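Local coordinates for protein xyloglucan-specific endo-beta-1,4-glucanase (Uncultured bacterium, PDB 4W88) that hydrolyses internal beta-1,4-glucosidic bonds in the backbone of xyloglucan, a branched plant cell-wall polysaccharide, as a family 5 glycoside hydrolase, at residues G38-T43 / L319-L324; E86-A91 / M96-D101. The protein carries 1 engineered substitution. All coordinates share one frame; numbering follows the deposited sequence.

Contact 1: residues G38-T43 / L319-L324; sequences GNPKTT and LNRSLL
Asn39 lays its side-chain amide over one face of the Arg321 guanidinium, with CG of Asn39 3.8 Å from NH1 of Arg321 and the two planes 32° apart. The groups therefore overlap as tilted plates, and no direct hydrogen bond joins them. The Asn39 amide and the NH1 and NH2 of Arg321 bond to other partners: Asn39 through OD1 to Asn307 and through ND2 to the carbonyls of Asn20 and Asn306, Arg321 through NH1 to Thr21 and through NH2 to Gly19 O. An asparagine suits this place because one short flat group can both donate and accept while its face lies against another flat group.

Arg321 gets there on an extended chain from CG to NE (chi2 -177°, chi3 -165°), which carries the charge well away from its own backbone. At the root of that chain the Pro40 ring crosses at about a right angle, its CG 4.0 Å from CB of Arg321. The same ring carbon lies 4.1 Å from OG of Ser322, so the rigid proline rests against two consecutive residues of the turn without needing any polar partner.

One water ties the two sides together. It accepts from NH1 of Arg321 at 2.9 Å. It donates to O of Pro40 at 2.8 Å, and its other hydrogen goes to OG1 of Thr42. The buried threonine hydroxyl also bonds to Glu34.

The contact sets the turn of the short beta hairpin 319-320/325-326 against the loop that follows the first strand of the TIM barrel, 15-18, and leads into helix 44-53. Arg321 also packs on Trp16 and Leu18 of strand 15-18, and Leu319 and Leu324 lie against helix 44-53, where Thr43 is the N-cap.

Contact 2: residues E86-A91 / M96-D101; sequences EVVDYA and MYIILD
Ala91 and Ile98 make the tightest side-chain to side-chain approach between helix and strand: CD1 of Ile98 is 3.6 Å from CB of Ala91 and CG1 follows at 3.7 Å. The branched isoleucine is the bump. Its longer arm (chi1 -51°) reaches out to the helix surface and enters the shallow hollow between Val88 and Ala91, one turn apart. A small residue at 91 gives room for that arm, whereas the larger Val88 forms the other wall, its CG1 4.2 Å from CD1 of Ile98. The methyl end of Ile98 also lies 3.9 Å from O of Val88, so it touches the helix backbone as well as its side chains.

This is the helix-to-strand half of a beta-alpha-beta unit in the TIM barrel. Strand 57-60 leads into helix 78-92, which packs on the outside of the barrel, and a short turn then returns the chain to the parallel strand 97-101. Ile58 and Ile60 of the preceding strand complete the apolar floor, with Ala91 resting on Ile58 and Val88 on Ile60.

Near the turn, Met96, present as selenomethionine, fills the space beside the other flank of Ala91. Its CB lies 3.5 Å from O of Ala91, and the chain then bends at chi3 (82°). The selenium comes within 4.0 Å of CB of Ala91, while the side chain also packs on Val47 and Asn51 of helix 44-53. A long, flexible, apolar chain can follow such an uneven surface between two helices and a strand. At the start of the strand the backbone closes the turn: N of Met96 donates to O of Ala91 over 3.1 Å, nearly straight at 166°.

Overall arrangement
Along the chain, contact 2 falls within the long run of chain between the two halves of contact 1: residues 38-43 come first, then 86-91 and 96-101, and finally 319-324. Their centres are about 16 Å apart. Contact 2 lies buried between the third barrel strand and the helix before it, its centre about 13 Å from the chain's centre. Contact 1 lies farther out, its centre about 20 Å from the chain's centre, and ties the loop after the first strand to the region beyond the last one, 300-305, across the seam where the barrel closes. Helix 44-53 touches both. They also meet directly, Thr42 and Thr43 packing on Tyr90, so the closing seam lies beside a beta-alpha-beta unit of the TIM barrel.

Contact 1: residues G38-T43 / L319-L324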
loop_
_atom_site.group_PDB
_atom_site.type_symbol
_atom_site.label_atom_id
_atom_site.label_comp_id
_atom_site.label_asym_id
_atom_site.label_seq_id
_atom_site.Cartn_x
_atom_site.Cartn_y
_atom_site.Cartn_z
ATOM N N GLY A 38 12.817 -14.096 5.078
ATOM C CA GLY A 38 14.035 -13.736 5.829
ATOM C C GLY A 38 13.924 -12.662 6.854
ATOM O O GLY A 38 14.905 -12.301 7.547
ATOM N N ASN A 39 12.702 -12.163 7.025
ATOM C CA ASN A 39 12.461 -11.185 8.114
ATOM C C ASN A 39 12.130 -11.818 9.411
ATOM O O ASN A 39 11.548 -12.900 9.449
ATOM C CB ASN A 39 11.413 -10.176 7.691
ATOM C CG ASN A 39 12.036 -9.128 6.755
ATOM O OD1 ASN A 39 13.229 -8.815 6.919
ATOM N ND2 ASN A 39 11.327 -8.694 5.730
ATOM N N PRO A 40 12.527 -11.158 10.494
ATOM C CA PRO A 40 12.153 -11.733 11.802
ATOM C C PRO A 40 10.660 -11.608 12.096
ATOM O O PRO A 40 9.942 -10.766 11.498
ATOM C CB PRO A 40 12.926 -10.866 12.780
ATOM C CG PRO A 40 13.072 -9.550 12.076
ATOM C CD PRO A 40 13.177 -9.842 10.607
ATOM N N LYS A 41 10.169 -12.407 12.990
ATOM C CA LYS A 41 8.777 -12.300 13.389
ATOM C C LYS A 41 8.549 -10.856 13.961
ATOM O O LYS A 41 9.350 -10.318 14.772
ATOM C CB LYS A 41 8.456 -13.351 14.413
ATOM C CG LYS A 41 7.028 -13.317 14.925
ATOM C CD LYS A 41 6.653 -14.501 15.828
ATOM C CE LYS A 41 5.262 -14.204 16.372
ATOM N NZ LYS A 41 4.897 -15.246 17.303
ATOM N N THR A 42 7.460 -10.221 13.546
ATOM C CA THR A 42 7.179 -8.845 13.979
ATOM C C THR A 42 6.873 -8.865 15.478
ATOM O O THR A 42 6.202 -9.817 16.017
ATOM C CB THR A 42 5.986 -8.305 13.171
ATOM O OG1 THR A 42 6.250 -8.495 11.778
ATOM C CG2 THR A 42 5.808 -6.850 13.386
ATOM N N THR A 43 7.347 -7.828 16.142
ATOM C CA THR A 43 7.105 -7.666 17.576
ATOM C C THR A 43 6.504 -6.262 17.868
ATOM O O THR A 43 6.568 -5.348 17.010
ATOM C CB THR A 43 8.394 -7.725 18.343
ATOM O OG1 THR A 43 9.233 -6.648 17.879
ATOM C CG2 THR A 43 9.047 -9.059 18.175
ATOM N N LEU A 319 14.484 0.433 8.535
ATOM C CA LEU A 319 14.587 -0.079 9.896
ATOM C C LEU A 319 15.318 -1.424 9.931
ATOM O O LEU A 319 14.861 -2.390 9.356
ATOM C CB LEU A 319 13.236 -0.167 10.560
ATOM C CG LEU A 319 13.248 -0.798 11.969
ATOM C CD1 LEU A 319 14.143 0.083 12.907
ATOM C CD2 LEU A 319 11.822 -0.994 12.480
ATOM N N ASN A 320 16.456 -1.470 10.625
ATOM C CA ASN A 320 17.123 -2.743 10.913
ATOM C C ASN A 320 16.340 -3.407 12.048
ATOM O O ASN A 320 16.500 -3.053 13.236
ATOM C CB ASN A 320 18.599 -2.578 11.255
ATOM C CG ASN A 320 19.278 -3.909 11.483
ATOM O OD1 ASN A 320 18.632 -4.915 11.832
ATOM N ND2 ASN A 320 20.575 -3.927 11.328
ATOM N N ARG A 321 15.429 -4.298 11.677
ATOM C CA ARG A 321 14.438 -4.754 12.659
ATOM C C ARG A 321 15.062 -5.571 13.807
ATOM O O ARG A 321 14.594 -5.483 14.957
ATOM C CB ARG A 321 13.388 -5.580 11.948
ATOM C CG ARG A 321 12.578 -4.835 10.922
ATOM C CD ARG A 321 11.515 -5.686 10.303
ATOM N NE ARG A 321 11.006 -5.039 9.104
ATOM C CZ ARG A 321 10.157 -5.638 8.283
ATOM N NH1 ARG A 321 9.667 -6.820 8.632
ATOM N NH2 ARG A 321 9.863 -5.125 7.110
ATOM N N SER A 322 16.156 -6.263 13.508
ATOM C CA SER A 322 16.782 -7.094 14.549
ATOM C C SER A 322 17.511 -6.270 15.585
ATOM O O SER A 322 17.648 -6.734 16.702
ATOM C CB SER A 322 17.739 -8.127 13.980
ATOM O OG SER A 322 17.000 -9.049 13.234
ATOM N N LEU A 323 18.017 -5.110 15.193
ATOM C CA LEU A 323 18.780 -4.255 16.078
ATOM C C LEU A 323 17.943 -3.119 16.660
ATOM O O LEU A 323 18.396 -2.419 17.572
ATOM C CB LEU A 323 19.969 -3.650 15.339
ATOM C CG LEU A 323 20.963 -4.688 14.897
ATOM C CD1 LEU A 323 22.219 -4.003 14.408
ATOM C CD2 LEU A 323 21.293 -5.614 16.055
ATOM N N LEU A 324 16.770 -2.908 16.075
ATOM C CA LEU A 324 15.926 -1.746 16.409
ATOM C C LEU A 324 16.707 -0.445 16.249
ATOM O O LEU A 324 16.555 0.508 17.068
ATOM C CB LEU A 324 15.317 -1.859 17.844
ATOM C CG LEU A 324 14.471 -3.121 18.074
ATOM C CD1 LEU A 324 13.951 -3.148 19.478
ATOM C CD2 LEU A 324 13.300 -3.156 17.080
HETATM O O HOH W 1 9.120 -8.098 11.194
#

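Contact 2: residues E86-A91 / M96-D101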
loop_
_atom_site.group_PDB
_atom_site.type_symbol
_atom_site.label_atom_id
_atom_site.label_comp_id
_atom_site.label_asym_id
_atom_site.label_seq_id
_atom_site.Cartn_x
_atom_site.Cartn_y
_atom_site.Cartn_z
ATOM N N GLU A 86 -2.940 -9.810 15.596
ATOM C CA GLU A 86 -1.874 -9.485 16.554
ATOM C C GLU A 86 -0.997 -8.342 16.050
ATOM O O GLU A 86 -0.613 -7.507 16.804
ATOM C CB GLU A 86 -0.948 -10.637 16.823
ATOM C CG GLU A 86 -1.450 -11.710 17.661
ATOM C CD GLU A 86 -0.285 -12.501 18.189
ATOM O OE1 GLU A 86 0.539 -12.961 17.481
ATOM O OE2 GLU A 86 -0.184 -12.659 19.380
ATOM N N VAL A 87 -0.680 -8.360 14.758
ATOM C CA VAL A 87 0.196 -7.364 14.169
ATOM C C VAL A 87 -0.516 -6.017 14.061
ATOM O O VAL A 87 0.048 -4.973 14.433
ATOM C CB VAL A 87 0.750 -7.849 12.836
ATOM C CG1 VAL A 87 1.595 -6.773 12.220
ATOM C CG2 VAL A 87 1.652 -9.060 13.091
ATOM N N VAL A 88 -1.773 -6.067 13.606
ATOM C CA VAL A 88 -2.591 -4.842 13.563
ATOM C C VAL A 88 -2.625 -4.281 15.010
ATOM O O VAL A 88 -2.545 -3.059 15.223
ATOM C CB VAL A 88 -3.986 -5.134 13.043
ATOM C CG1 VAL A 88 -4.977 -3.982 13.232
ATOM C CG2 VAL A 88 -3.856 -5.438 11.531
ATOM N N ASP A 89 -2.872 -5.162 16.000
ATOM C CA ASP A 89 -2.998 -4.711 17.377
ATOM C C ASP A 89 -1.741 -4.095 17.931
ATOM O O ASP A 89 -1.841 -3.174 18.766
ATOM C CB ASP A 89 -3.411 -5.874 18.268
ATOM C CG ASP A 89 -4.835 -6.300 18.082
ATOM O OD1 ASP A 89 -5.629 -5.607 17.428
ATOM O OD2 ASP A 89 -5.193 -7.281 18.746
ATOM N N TYR A 90 -0.532 -4.510 17.477
ATOM C CA TYR A 90 0.687 -3.757 17.837
ATOM C C TYR A 90 0.555 -2.243 17.514
ATOM O O TYR A 90 0.900 -1.366 18.342
ATOM C CB TYR A 90 1.911 -4.266 17.148
ATOM C CG TYR A 90 2.339 -5.702 17.401
ATOM C CD1 TYR A 90 2.181 -6.306 18.637
ATOM C CD2 TYR A 90 2.969 -6.411 16.413
ATOM C CE1 TYR A 90 2.566 -7.623 18.852
ATOM C CE2 TYR A 90 3.370 -7.720 16.631
ATOM C CZ TYR A 90 3.132 -8.344 17.793
ATOM O OH TYR A 90 3.538 -9.637 17.968
ATOM N N ALA A 91 -0.013 -1.957 16.349
ATOM C CA ALA A 91 -0.204 -0.610 15.902
ATOM C C ALA A 91 -1.320 0.093 16.683
ATOM O O ALA A 91 -1.202 1.280 17.050
ATOM C CB ALA A 91 -0.445 -0.542 14.426
HETATM N N MSE A 96 -1.738 4.289 16.341
HETATM C CA MSE A 96 -1.297 4.542 14.949
HETATM C C MSE A 96 -2.456 4.470 13.965
HETATM O O MSE A 96 -3.487 3.834 14.233
HETATM C CB MSE A 96 -0.234 3.523 14.547
HETATM C CG MSE A 96 1.025 3.675 15.366
HETATM SE SE MSE A 96 2.332 2.284 14.934
HETATM C CE MSE A 96 3.116 3.065 13.358
ATOM N N TYR A 97 -2.285 5.197 12.838
ATOM C CA TYR A 97 -3.103 5.020 11.646
ATOM C C TYR A 97 -2.593 3.770 10.946
ATOM O O TYR A 97 -1.375 3.551 10.862
ATOM C CB TYR A 97 -3.072 6.289 10.776
ATOM C CG TYR A 97 -3.740 7.438 11.514
ATOM C CD1 TYR A 97 -3.045 8.224 12.482
ATOM C CD2 TYR A 97 -5.079 7.635 11.363
ATOM C CE1 TYR A 97 -3.729 9.154 13.231
ATOM C CE2 TYR A 97 -5.761 8.597 12.061
ATOM C CZ TYR A 97 -5.106 9.336 12.993
ATOM O OH TYR A 97 -5.881 10.229 13.715
ATOM N N ILE A 98 -3.510 3.000 10.373
ATOM C CA ILE A 98 -3.182 1.671 9.894
ATOM C C ILE A 98 -3.835 1.414 8.546
ATOM O O ILE A 98 -5.044 1.704 8.406
ATOM C CB ILE A 98 -3.647 0.569 10.873
ATOM C CG1 ILE A 98 -3.146 0.876 12.279
ATOM C CG2 ILE A 98 -3.171 -0.809 10.394
ATOM C CD1 ILE A 98 -3.846 0.095 13.383
ATOM N N ILE A 99 -3.115 0.791 7.648
ATOM C CA ILE A 99 -3.730 0.210 6.474
ATOM C C ILE A 99 -3.479 -1.260 6.454
ATOM O O ILE A 99 -2.356 -1.688 6.495
ATOM C CB ILE A 99 -3.231 0.841 5.150
ATOM C CG1 ILE A 99 -3.544 2.341 5.088
ATOM C CG2 ILE A 99 -3.722 0.059 3.948
ATOM C CD1 ILE A 99 -2.866 3.024 3.879
ATOM N N LEU A 100 -4.570 -2.011 6.362
ATOM C CA LEU A 100 -4.549 -3.455 6.096
ATOM C C LEU A 100 -4.935 -3.697 4.620
ATOM O O LEU A 100 -5.995 -3.241 4.188
ATOM C CB LEU A 100 -5.589 -4.172 6.937
ATOM C CG LEU A 100 -5.698 -5.673 6.773
ATOM C CD1 LEU A 100 -4.407 -6.403 7.111
ATOM C CD2 LEU A 100 -6.909 -6.159 7.594
ATOM N N ASP A 101 -4.074 -4.375 3.853
ATOM C CA ASP A 101 -4.421 -4.715 2.493
ATOM C C ASP A 101 -4.593 -6.219 2.263
ATOM O O ASP A 101 -4.443 -7.018 3.201
ATOM C CB ASP A 101 -3.437 -4.107 1.484
ATOM C CG ASP A 101 -2.142 -4.897 1.252
ATOM O OD1 ASP A 101 -1.982 -5.998 1.746
ATOM O OD2 ASP A 101 -1.289 -4.334 0.420
#